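Local coordinates for protein flavin adenine dinucleotide synthase (Saccharomyces cerevisiae, PDB 2WSI) that catalyses the transfer of the adenylyl group of ATP to flavin mononucleotide, forming the coenzyme FAD and releasing diphosphate, at residues Y60-L74 with L116-L129. Residues are numbered along the deposited sequence; the frame is centred on the assembly and turned at random.
With FAD (flavin-adenine dinucleotide), chain C; SO4 (sulfate ion), chain B.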
ATOM      1  N   TYR A  60      -6.497   5.168  -0.174  1.00  9.18           N
ATOM      2  CA  TYR A  60      -5.451   4.709  -1.069  1.00  9.29           C
ATOM      3  C   TYR A  60      -4.749   5.917  -1.697  1.00 14.17           C
ATOM      4  O   TYR A  60      -5.410   6.806  -2.239  1.00  8.06           O
ATOM      5  CB  TYR A  60      -6.090   3.870  -2.164  1.00  7.75           C
ATOM      6  CG  TYR A  60      -5.118   3.297  -3.170  1.00 10.76           C
ATOM      7  CD1 TYR A  60      -4.132   2.394  -2.771  1.00  9.56           C
ATOM      8  CD2 TYR A  60      -5.199   3.632  -4.527  1.00 12.65           C
ATOM      9  CE1 TYR A  60      -3.245   1.850  -3.681  1.00  9.98           C
ATOM     10  CE2 TYR A  60      -4.322   3.095  -5.442  1.00  9.21           C
ATOM     11  CZ  TYR A  60      -3.335   2.198  -5.012  1.00 12.43           C
ATOM     12  OH  TYR A  60      -2.439   1.616  -5.873  1.00  8.53           O
ATOM     13  N   ASN A  61      -3.420   5.928  -1.668  1.00 12.57           N
ATOM     14  CA  ASN A  61      -2.650   7.031  -2.264  1.00 12.41           C
ATOM     15  C   ASN A  61      -1.550   6.498  -3.191  1.00 13.17           C
ATOM     16  O   ASN A  61      -0.672   7.252  -3.615  1.00 12.44           O
ATOM     17  CB  ASN A  61      -2.028   7.931  -1.189  1.00 13.06           C
ATOM     18  CG  ASN A  61      -1.012   7.184  -0.316  1.00 19.04           C
ATOM     19  OD1 ASN A  61      -0.741   5.999  -0.520  1.00 13.63           O
ATOM     20  ND2 ASN A  61      -0.452   7.883   0.665  1.00 21.55           N
ATOM     21  N   GLY A  62      -1.633   5.212  -3.540  1.00 10.17           N
ATOM     22  CA  GLY A  62      -0.710   4.636  -4.506  1.00 10.15           C
ATOM     23  C   GLY A  62       0.678   4.341  -3.942  1.00 10.11           C
ATOM     24  O   GLY A  62       1.534   3.802  -4.653  1.00 11.58           O
ATOM     25  N   GLY A  63       0.914   4.669  -2.673  1.00  7.35           N
ATOM     26  CA  GLY A  63       2.223   4.377  -2.075  1.00 10.87           C
ATOM     27  C   GLY A  63       2.411   2.877  -1.803  1.00 10.89           C
ATOM     28  O   GLY A  63       1.457   2.087  -1.888  1.00  7.40           O
ATOM     29  N   LYS A  64       3.642   2.471  -1.491  1.00  8.75           N
ATOM     30  CA  LYS A  64       3.954   1.057  -1.309  1.00 12.18           C
ATOM     31  C   LYS A  64       3.135   0.467  -0.160  1.00  9.40           C
ATOM     32  O   LYS A  64       2.682  -0.655  -0.259  1.00  8.12           O
ATOM     33  CB  LYS A  64       5.442   0.844  -1.029  1.00 10.48           C
ATOM     34  CG  LYS A  64       5.967   1.534   0.251  1.00  9.04           C
ATOM     35  CD  LYS A  64       7.536   1.434   0.269  1.00 10.03           C
ATOM     36  CE  LYS A  64       8.114   1.769   1.668  1.00 10.61           C
ATOM     37  NZ  LYS A  64       7.571   3.072   2.112  1.00 11.53           N
ATOM     38  N   ASP A  65       2.964   1.216   0.926  1.00  6.64           N
ATOM     39  CA  ASP A  65       2.301   0.682   2.106  1.00 11.79           C
ATOM     40  C   ASP A  65       0.814   0.444   1.824  1.00 13.26           C
ATOM     41  O   ASP A  65       0.273  -0.631   2.117  1.00  6.43           O
ATOM     42  CB  ASP A  65       2.416   1.647   3.275  1.00  8.60           C
ATOM     43  CG  ASP A  65       3.822   1.709   3.881  1.00 15.79           C
ATOM     44  OD1 ASP A  65       4.681   0.889   3.529  1.00 14.80           O
ATOM     45  OD2 ASP A  65       4.063   2.597   4.725  1.00 16.01           O
ATOM     46  N   CYS A  66       0.115   1.432   1.272  1.00  7.20           N
ATOM     47  CA  CYS A  66      -1.313   1.161   1.078  1.00 13.02           C
ATOM     48  C   CYS A  66      -1.550   0.223  -0.106  1.00  7.84           C
ATOM     49  O   CYS A  66      -2.557  -0.497  -0.128  1.00  9.05           O
ATOM     50  CB  CYS A  66      -2.162   2.419   1.004  1.00 24.31           C
ATOM     51  SG  CYS A  66      -1.649   3.410  -0.225  1.00 31.93           S
ATOM     52  N   GLN A  67      -0.607   0.152  -1.038  1.00  9.75           N
ATOM     53  CA  GLN A  67      -0.670  -0.882  -2.080  1.00  7.77           C
ATOM     54  C   GLN A  67      -0.511  -2.310  -1.516  1.00  9.28           C
ATOM     55  O   GLN A  67      -1.253  -3.227  -1.897  1.00  6.59           O
ATOM     56  CB  GLN A  67       0.383  -0.693  -3.165  1.00  7.89           C
ATOM     57  CG  GLN A  67       0.036  -1.613  -4.373  1.00  9.75           C
ATOM     58  CD  GLN A  67       0.975  -1.470  -5.534  1.00 14.74           C
ATOM     59  OE1 GLN A  67       2.002  -0.799  -5.441  1.00  9.44           O
ATOM     60  NE2 GLN A  67       0.645  -2.133  -6.642  1.00 11.18           N
ATOM     61  N   VAL A  68       0.470  -2.523  -0.639  1.00  8.83           N
ATOM     62  CA  VAL A  68       0.597  -3.838  -0.019  1.00  5.09           C
ATOM     63  C   VAL A  68      -0.695  -4.165   0.710  1.00  8.55           C
ATOM     64  O   VAL A  68      -1.231  -5.268   0.572  1.00  6.42           O
ATOM     65  CB  VAL A  68       1.812  -3.927   0.946  1.00  3.96           C
ATOM     66  CG1 VAL A  68       1.669  -5.158   1.871  1.00  6.17           C
ATOM     67  CG2 VAL A  68       3.096  -4.006   0.130  1.00 10.42           C
ATOM     68  N   LEU A  69      -1.207  -3.203   1.482  1.00  5.15           N
ATOM     69  CA  LEU A  69      -2.454  -3.420   2.212  1.00  7.15           C
ATOM     70  C   LEU A  69      -3.615  -3.718   1.284  1.00  7.18           C
ATOM     71  O   LEU A  69      -4.422  -4.621   1.531  1.00  6.47           O
ATOM     72  CB  LEU A  69      -2.795  -2.224   3.101  1.00  4.96           C
ATOM     73  CG  LEU A  69      -3.997  -2.443   4.019  1.00  6.44           C
ATOM     74  CD1 LEU A  69      -3.927  -3.806   4.738  1.00  9.99           C
ATOM     75  CD2 LEU A  69      -4.191  -1.284   4.985  1.00 11.38           C
ATOM     76  N   LEU A  70      -3.695  -2.971   0.192  1.00  5.33           N
ATOM     77  CA  LEU A  70      -4.767  -3.212  -0.773  1.00  6.13           C
ATOM     78  C   LEU A  70      -4.699  -4.624  -1.351  1.00  5.01           C
ATOM     79  O   LEU A  70      -5.721  -5.300  -1.468  1.00  6.32           O
ATOM     80  CB  LEU A  70      -4.696  -2.166  -1.904  1.00  5.67           C
ATOM     81  CG  LEU A  70      -5.774  -2.380  -2.965  1.00  6.59           C
ATOM     82  CD1 LEU A  70      -7.173  -2.374  -2.339  1.00  8.19           C
ATOM     83  CD2 LEU A  70      -5.663  -1.286  -4.053  1.00 12.38           C
ATOM     84  N   LEU A  71      -3.499  -5.103  -1.685  1.00  5.96           N
ATOM     85  CA  LEU A  71      -3.366  -6.483  -2.150  1.00  8.34           C
ATOM     86  C   LEU A  71      -3.833  -7.465  -1.070  1.00  6.56           C
ATOM     87  O   LEU A  71      -4.569  -8.387  -1.369  1.00  6.72           O
ATOM     88  CB  LEU A  71      -1.930  -6.821  -2.567  1.00  7.30           C
ATOM     89  CG  LEU A  71      -1.290  -5.998  -3.679  1.00 10.29           C
ATOM     90  CD1 LEU A  71       0.160  -6.453  -3.889  1.00 15.80           C
ATOM     91  CD2 LEU A  71      -2.092  -6.098  -4.977  1.00 11.18           C
ATOM     92  N   LEU A  72      -3.418  -7.265   0.181  1.00  7.67           N
ATOM     93  CA  LEU A  72      -3.865  -8.140   1.287  1.00  9.19           C
ATOM     94  C   LEU A  72      -5.383  -8.064   1.510  1.00  8.41           C
ATOM     95  O   LEU A  72      -6.048  -9.066   1.774  1.00  7.01           O
ATOM     96  CB  LEU A  72      -3.123  -7.795   2.591  1.00  3.79           C
ATOM     97  CG  LEU A  72      -1.615  -8.000   2.460  1.00  7.86           C
ATOM     98  CD1 LEU A  72      -0.942  -7.400   3.693  1.00  9.69           C
ATOM     99  CD2 LEU A  72      -1.294  -9.489   2.289  1.00 11.07           C
ATOM    100  N   TYR A  73      -5.923  -6.863   1.376  1.00  6.47           N
ATOM    101  CA  TYR A  73      -7.333  -6.605   1.598  1.00  5.92           C
ATOM    102  C   TYR A  73      -8.150  -7.351   0.540  1.00  7.44           C
ATOM    103  O   TYR A  73      -9.151  -8.006   0.856  1.00  7.01           O
ATOM    104  CB  TYR A  73      -7.573  -5.102   1.460  1.00  6.89           C
ATOM    105  CG  TYR A  73      -8.929  -4.612   1.922  1.00  9.86           C
ATOM    106  CD1 TYR A  73      -9.147  -4.330   3.271  1.00 14.15           C
ATOM    107  CD2 TYR A  73      -9.959  -4.389   1.031  1.00  8.84           C
ATOM    108  CE1 TYR A  73     -10.347  -3.844   3.719  1.00 10.42           C
ATOM    109  CE2 TYR A  73     -11.203  -3.903   1.464  1.00 12.76           C
ATOM    110  CZ  TYR A  73     -11.378  -3.622   2.825  1.00 13.86           C
ATOM    111  OH  TYR A  73     -12.561  -3.118   3.321  1.00 14.68           O
ATOM    112  N   LEU A  74      -7.698  -7.278  -0.710  1.00  8.13           N
ATOM    113  CA  LEU A  74      -8.379  -7.972  -1.809  1.00  7.33           C
ATOM    114  C   LEU A  74      -8.288  -9.470  -1.624  1.00  8.56           C
ATOM    115  O   LEU A  74      -9.248 -10.188  -1.869  1.00  8.57           O
ATOM    116  CB  LEU A  74      -7.770  -7.570  -3.172  1.00  6.63           C
ATOM    117  CG  LEU A  74      -8.172  -6.135  -3.575  1.00  9.05           C
ATOM    118  CD1 LEU A  74      -7.304  -5.613  -4.694  1.00 11.85           C
ATOM    119  CD2 LEU A  74      -9.663  -6.092  -3.929  1.00 15.75           C
ATOM    120  N   LEU A 116       2.490   9.889  -9.420  1.00 10.69           N
ATOM    121  CA  LEU A 116       1.702   9.174  -8.408  1.00 14.44           C
ATOM    122  C   LEU A 116       0.219   9.268  -8.764  1.00 12.93           C
ATOM    123  O   LEU A 116      -0.495   8.291  -8.686  1.00 12.40           O
ATOM    124  CB  LEU A 116       1.934   9.768  -7.008  1.00 15.04           C
ATOM    125  CG  LEU A 116       1.179   9.006  -5.916  1.00 22.48           C
ATOM    126  CD1 LEU A 116       1.858   7.672  -5.655  1.00 14.42           C
ATOM    127  CD2 LEU A 116       1.037   9.807  -4.637  1.00 36.44           C
ATOM    128  N   GLU A 117      -0.242  10.450  -9.138  1.00 12.68           N
ATOM    129  CA  GLU A 117      -1.629  10.596  -9.598  1.00 18.65           C
ATOM    130  C   GLU A 117      -1.927   9.606 -10.717  1.00 11.40           C
ATOM    131  O   GLU A 117      -2.961   8.925 -10.718  1.00 15.83           O
ATOM    132  CB  GLU A 117      -1.886  12.023 -10.106  1.00 19.13           C
ATOM    133  CG  GLU A 117      -2.158  13.047  -9.005  1.00 24.78           C
ATOM    134  CD  GLU A 117      -2.019  14.494  -9.494  1.00 32.99           C
ATOM    135  OE1 GLU A 117      -1.487  14.679 -10.617  1.00 28.66           O
ATOM    136  OE2 GLU A 117      -2.419  15.442  -8.754  1.00 29.70           O
ATOM    137  N   ASN A 118      -1.018   9.507 -11.669  1.00 11.92           N
ATOM    138  CA  ASN A 118      -1.219   8.592 -12.795  1.00 17.21           C
ATOM    139  C   ASN A 118      -1.267   7.129 -12.336  1.00 15.15           C
ATOM    140  O   ASN A 118      -2.080   6.345 -12.811  1.00 12.18           O
ATOM    141  CB  ASN A 118      -0.135   8.776 -13.856  1.00 13.65           C
ATOM    142  CG  ASN A 118      -0.330  10.043 -14.680  1.00 21.76           C
ATOM    143  OD1 ASN A 118      -1.438  10.550 -14.802  1.00 28.27           O
ATOM    144  ND2 ASN A 118       0.750  10.561 -15.232  1.00 21.13           N
ATOM    145  N   PHE A 119      -0.390   6.781 -11.402  1.00  8.88           N
ATOM    146  CA  PHE A 119      -0.374   5.445 -10.820  1.00 12.16           C
ATOM    147  C   PHE A 119      -1.674   5.125 -10.071  1.00 10.19           C
ATOM    148  O   PHE A 119      -2.181   4.001 -10.130  1.00  9.67           O
ATOM    149  CB  PHE A 119       0.819   5.309  -9.854  1.00 11.86           C
ATOM    150  CG  PHE A 119       0.997   3.914  -9.335  1.00 11.07           C
ATOM    151  CD1 PHE A 119       1.427   2.895 -10.180  1.00 10.02           C
ATOM    152  CD2 PHE A 119       0.724   3.614  -8.016  1.00 10.46           C
ATOM    153  CE1 PHE A 119       1.600   1.615  -9.700  1.00 12.71           C
ATOM    154  CE2 PHE A 119       0.883   2.336  -7.547  1.00 12.17           C
ATOM    155  CZ  PHE A 119       1.322   1.339  -8.384  1.00 11.76           C
ATOM    156  N   VAL A 120      -2.209   6.101  -9.346  1.00 10.95           N
ATOM    157  CA  VAL A 120      -3.471   5.881  -8.633  1.00 12.91           C
ATOM    158  C   VAL A 120      -4.593   5.570  -9.607  1.00 15.50           C
ATOM    159  O   VAL A 120      -5.383   4.646  -9.399  1.00  8.59           O
ATOM    160  CB  VAL A 120      -3.862   7.106  -7.768  1.00  9.49           C
ATOM    161  CG1 VAL A 120      -5.252   6.936  -7.221  1.00 13.62           C
ATOM    162  CG2 VAL A 120      -2.838   7.283  -6.603  1.00 12.30           C
ATOM    163  N   LEU A 121      -4.674   6.354 -10.675  1.00 11.07           N
ATOM    164  CA  LEU A 121      -5.696   6.129 -11.710  1.00 13.66           C
ATOM    165  C   LEU A 121      -5.525   4.754 -12.375  1.00 14.52           C
ATOM    166  O   LEU A 121      -6.487   4.018 -12.516  1.00 12.67           O
ATOM    167  CB  LEU A 121      -5.640   7.240 -12.772  1.00 16.12           C
ATOM    168  CG  LEU A 121      -5.924   8.679 -12.320  1.00 20.39           C
ATOM    169  CD1 LEU A 121      -6.002   9.619 -13.563  1.00 25.24           C
ATOM    170  CD2 LEU A 121      -7.192   8.823 -11.503  1.00 27.36           C
ATOM    171  N   GLU A 122      -4.305   4.403 -12.785  1.00 11.82           N
ATOM    172  CA  GLU A 122      -4.087   3.114 -13.432  1.00 12.61           C
ATOM    173  C   GLU A 122      -4.406   1.950 -12.487  1.00 12.77           C
ATOM    174  O   GLU A 122      -5.023   0.964 -12.890  1.00 11.39           O
ATOM    175  CB  GLU A 122      -2.647   2.962 -13.943  1.00 14.42           C
ATOM    176  CG  GLU A 122      -2.302   3.832 -15.153  1.00 23.02           C
ATOM    177  CD  GLU A 122      -2.934   3.303 -16.447  1.00 30.54           C
ATOM    178  OE1 GLU A 122      -3.479   2.169 -16.448  1.00 22.75           O
ATOM    179  OE2 GLU A 122      -2.887   4.029 -17.459  1.00 26.57           O
ATOM    180  N   THR A 123      -4.003   2.051 -11.224  1.00  9.09           N
ATOM    181  CA  THR A 123      -4.206   0.912 -10.348  1.00  9.35           C
ATOM    182  C   THR A 123      -5.661   0.886  -9.880  1.00 12.23           C
ATOM    183  O   THR A 123      -6.182  -0.172  -9.532  1.00 10.81           O
ATOM    184  CB  THR A 123      -3.190   0.853  -9.177  1.00 14.09           C
ATOM    185  OG1 THR A 123      -3.247   2.054  -8.408  1.00  9.74           O
ATOM    186  CG2 THR A 123      -1.780   0.652  -9.701  1.00  9.73           C
ATOM    187  N   SER A 124      -6.332   2.038  -9.885  1.00 10.70           N
ATOM    188  CA  SER A 124      -7.778   2.048  -9.620  1.00 10.03           C
ATOM    189  C   SER A 124      -8.497   1.208 -10.676  1.00 12.91           C
ATOM    190  O   SER A 124      -9.480   0.538 -10.393  1.00 10.76           O
ATOM    191  CB  SER A 124      -8.326   3.474  -9.646  1.00 14.08           C
ATOM    192  OG  SER A 124      -8.000   4.142  -8.438  1.00 20.98           O
ATOM    193  N   GLU A 125      -8.017   1.265 -11.916  1.00 15.74           N
ATOM    194  CA  GLU A 125      -8.630   0.469 -12.969  1.00 15.02           C
ATOM    195  C   GLU A 125      -8.215  -1.010 -12.869  1.00 14.67           C
ATOM    196  O   GLU A 125      -9.044  -1.903 -13.077  1.00 14.80           O
ATOM    197  CB  GLU A 125      -8.320   1.052 -14.351  1.00 16.24           C
ATOM    198  CG  GLU A 125      -8.954   2.445 -14.541  1.00 25.56           C
ATOM    199  CD  GLU A 125     -10.355   2.406 -15.161  1.00 37.48           C
ATOM    200  OE1 GLU A 125     -10.992   1.326 -15.131  1.00 28.88           O
ATOM    201  OE2 GLU A 125     -10.809   3.460 -15.687  1.00 32.98           O
ATOM    202  N   ARG A 126      -6.953  -1.278 -12.540  1.00  9.43           N
ATOM    203  CA  ARG A 126      -6.520  -2.656 -12.342  1.00 14.76           C
ATOM    204  C   ARG A 126      -7.297  -3.353 -11.202  1.00 11.78           C
ATOM    205  O   ARG A 126      -7.674  -4.513 -11.311  1.00 13.60           O
ATOM    206  CB  ARG A 126      -5.027  -2.694 -12.009  1.00 10.40           C
ATOM    207  CG  ARG A 126      -4.391  -4.071 -12.124  1.00 12.93           C
ATOM    208  CD  ARG A 126      -2.866  -4.016 -11.818  1.00 13.05           C
ATOM    209  NE  ARG A 126      -2.290  -5.360 -11.752  1.00 16.83           N
ATOM    210  CZ  ARG A 126      -2.239  -6.220 -12.770  1.00 22.34           C
ATOM    211  NH1 ARG A 126      -2.733  -5.884 -13.957  1.00 18.60           N
ATOM    212  NH2 ARG A 126      -1.698  -7.433 -12.598  1.00 21.98           N
ATOM    213  N   TYR A 127      -7.492  -2.672 -10.083  1.00  9.23           N
ATOM    214  CA  TYR A 127      -8.071  -3.362  -8.908  1.00 12.89           C
ATOM    215  C   TYR A 127      -9.570  -3.071  -8.782  1.00 16.07           C
ATOM    216  O   TYR A 127     -10.185  -3.439  -7.799  1.00 12.52           O
ATOM    217  CB  TYR A 127      -7.363  -2.946  -7.632  1.00  9.88           C
ATOM    218  CG  TYR A 127      -5.888  -3.201  -7.659  1.00  9.94           C
ATOM    219  CD1 TYR A 127      -5.388  -4.447  -7.999  1.00 13.50           C
ATOM    220  CD2 TYR A 127      -4.985  -2.185  -7.362  1.00  9.26           C
ATOM    221  CE1 TYR A 127      -4.021  -4.686  -8.034  1.00 12.80           C
ATOM    222  CE2 TYR A 127      -3.613  -2.419  -7.378  1.00 12.92           C
ATOM    223  CZ  TYR A 127      -3.145  -3.669  -7.714  1.00 14.11           C
ATOM    224  OH  TYR A 127      -1.795  -3.903  -7.742  1.00 10.79           O
ATOM    225  N   CYS A 128     -10.132  -2.385  -9.776  1.00 10.95           N
ATOM    226  CA  CYS A 128     -11.572  -2.136  -9.816  1.00 11.68           C
ATOM    227  C   CYS A 128     -12.024  -1.376  -8.568  1.00 12.25           C
ATOM    228  O   CYS A 128     -12.957  -1.789  -7.845  1.00 10.33           O
ATOM    229  CB  CYS A 128     -12.351  -3.468  -9.935  1.00  9.62           C
ATOM    230  SG  CYS A 128     -14.013  -3.266 -10.612  1.00 22.48           S
ATOM    231  N   LEU A 129     -11.353  -0.258  -8.339  1.00 10.29           N
ATOM    232  CA  LEU A 129     -11.677   0.643  -7.248  1.00  9.57           C
ATOM    233  C   LEU A 129     -12.672   1.682  -7.712  1.00 13.57           C
ATOM    234  O   LEU A 129     -12.552   2.216  -8.798  1.00 15.89           O
ATOM    235  CB  LEU A 129     -10.419   1.385  -6.804  1.00 10.31           C
ATOM    236  CG  LEU A 129      -9.240   0.455  -6.517  1.00 12.89           C
ATOM    237  CD1 LEU A 129      -8.033   1.285  -6.004  1.00 11.31           C
ATOM    238  CD2 LEU A 129      -9.666  -0.618  -5.513  1.00  7.16           C
TER
HETATM  239  PA  FAD C2762       0.994   8.813   5.514  1.00 25.11           P
HETATM  240  O1A FAD C2762       1.995   9.293   4.499  1.00 25.55           O
HETATM  241  O2A FAD C2762       0.083   9.931   5.947  1.00 38.25           O
HETATM  242  O5B FAD C2762       0.162   7.507   5.033  1.00 20.66           O
HETATM  243  C5B FAD C2762      -0.522   6.745   6.010  1.00 16.98           C
HETATM  244  C4B FAD C2762      -1.783   6.153   5.371  1.00 15.06           C
HETATM  245  O4B FAD C2762      -2.769   7.147   5.270  1.00 19.87           O
HETATM  246  C3B FAD C2762      -1.527   5.674   3.955  1.00 16.45           C
HETATM  247  O3B FAD C2762      -1.094   4.337   3.930  1.00 14.93           O
HETATM  248  C2B FAD C2762      -2.895   5.835   3.320  1.00 12.69           C
HETATM  249  O2B FAD C2762      -3.709   4.717   3.606  1.00 16.97           O
HETATM  250  C1B FAD C2762      -3.444   7.044   4.030  1.00 16.42           C
HETATM  251  N9A FAD C2762      -3.138   8.236   3.223  1.00 18.03           N
HETATM  252  C8A FAD C2762      -2.072   9.092   3.335  1.00 23.63           C
HETATM  253  N7A FAD C2762      -2.195  10.069   2.396  1.00 14.64           N
HETATM  254  C5A FAD C2762      -3.321   9.814   1.681  1.00 19.71           C
HETATM  255  C6A FAD C2762      -3.921  10.455   0.616  1.00 15.26           C
HETATM  256  N6A FAD C2762      -3.415  11.575   0.069  1.00 15.88           N
HETATM  257  N1A FAD C2762      -5.093   9.947   0.134  1.00 13.01           N
HETATM  258  C2A FAD C2762      -5.679   8.818   0.667  1.00 15.73           C
HETATM  259  N3A FAD C2762      -5.056   8.160   1.703  1.00 15.74           N
HETATM  260  C4A FAD C2762      -3.917   8.682   2.208  1.00 16.27           C
HETATM  261  N1  FAD C2762      -3.984  11.393  13.120  1.00 23.68           N
HETATM  262  C2  FAD C2762      -4.373  11.639  14.412  1.00 23.88           C
HETATM  263  O2  FAD C2762      -3.587  12.154  15.208  1.00 30.53           O
HETATM  264  N3  FAD C2762      -5.642  11.315  14.822  1.00 26.86           N
HETATM  265  C4  FAD C2762      -6.541  10.747  13.945  1.00 28.00           C
HETATM  266  O4  FAD C2762      -7.662  10.472  14.385  1.00 24.47           O
HETATM  267  C4X FAD C2762      -6.151  10.496  12.626  1.00 18.42           C
HETATM  268  N5  FAD C2762      -7.022   9.920  11.705  1.00 21.16           N
HETATM  269  C5X FAD C2762      -6.615   9.671  10.409  1.00 18.24           C
HETATM  270  C6  FAD C2762      -7.480   9.095   9.478  1.00 16.27           C
HETATM  271  C7  FAD C2762      -7.051   8.883   8.164  1.00 14.18           C
HETATM  272  C7M FAD C2762      -7.962   8.276   7.135  1.00 16.31           C
HETATM  273  C8  FAD C2762      -5.757   9.230   7.800  1.00 21.91           C
HETATM  274  C8M FAD C2762      -5.272   8.984   6.402  1.00 21.95           C
HETATM  275  C9  FAD C2762      -4.900   9.790   8.729  1.00 21.88           C
HETATM  276  C9A FAD C2762      -5.322  10.024  10.023  1.00 23.12           C
HETATM  277  N10 FAD C2762      -4.450  10.601  10.924  1.00 24.68           N
HETATM  278  C10 FAD C2762      -4.857  10.813  12.226  1.00 24.87           C
HETATM  279  C1' FAD C2762      -3.048  10.941  10.495  1.00 26.69           C
HETATM  280  C2' FAD C2762      -2.112   9.731  10.707  1.00 21.38           C
HETATM  281  O2' FAD C2762      -2.185   9.184  12.003  1.00 25.97           O
HETATM  282  C3' FAD C2762      -0.652  10.047  10.396  1.00 28.60           C
HETATM  283  O3' FAD C2762      -0.133  10.882  11.403  1.00 25.46           O
HETATM  284  C4' FAD C2762      -0.521  10.724   9.045  1.00 29.94           C
HETATM  285  O4' FAD C2762      -1.259  10.014   8.073  1.00 26.79           O
HETATM  286  C5' FAD C2762       0.943  10.759   8.603  1.00 27.30           C
HETATM  287  O5' FAD C2762       1.541   9.506   8.882  1.00 38.05           O
HETATM  288  P   FAD C2762       2.565   8.828   7.839  1.00 34.15           P
HETATM  289  O1P FAD C2762       3.404   9.903   7.189  1.00 31.74           O
HETATM  290  O2P FAD C2762       3.345   7.726   8.518  1.00 31.53           O
HETATM  291  O3P FAD C2762       1.716   8.073   6.720  1.00 31.54           O
HETATM  292  S   SO4 B1305       5.081   5.482   1.345  1.00 22.60           S
HETATM  293  O1  SO4 B1305       4.963   6.809   1.921  1.00 30.40           O
HETATM  294  O2  SO4 B1305       3.818   5.161   0.690  1.00 37.29           O
HETATM  295  O3  SO4 B1305       6.164   5.497   0.361  1.00 22.01           O
HETATM  296  O4  SO4 B1305       5.262   4.495   2.403  1.00 24.98           O
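Leu116 sets both methyls against the backbone of the 60-63 loop, CD2 lying 3.2 Å from Asn61 O. Phe119 brings its CE2 to 3.3 Å from Gly62 O, while Gln67 OE1 meets its ring at the edge. Val120 CG2 packs over the same loop beside Asn61 and Gly62, where a side chain on Gly62 would collide with it. Thr123 OG1 takes a 2.7 Å hydrogen bond from Tyr60 OH in the plane of the tyrosine ring; placed between the backbone N and the carbonyl carbon (chi1 57°), it also donates back to Phe119 O. Tyr127 reaches across to helix 64-87: Leu70 CD2 sits 3.5 Å from its CD2, Leu71 CD2 lies near its OH and Leu74 CD1 near its CB, and its OH accepts from Gln67 NE2 at 3.2 Å, in the amide plane. Glu211 also bonds that hydroxyl, and Pro212 O the amide. A valine at Tyr127 would probably leave a gap beside these leucines and deprive Gln67 of one acceptor. Leu129, opening strand 129-133, sets CD1 against Tyr60 CD2 and meets Leu70 CD2 tip to tip. Helices 64-87 and 114-126 thus pack on one side of a mainly parallel sheet, as in the HUP-type nucleotide-binding fold, with the loop after strand 56-59 carrying Asn61 to the FAD adenine.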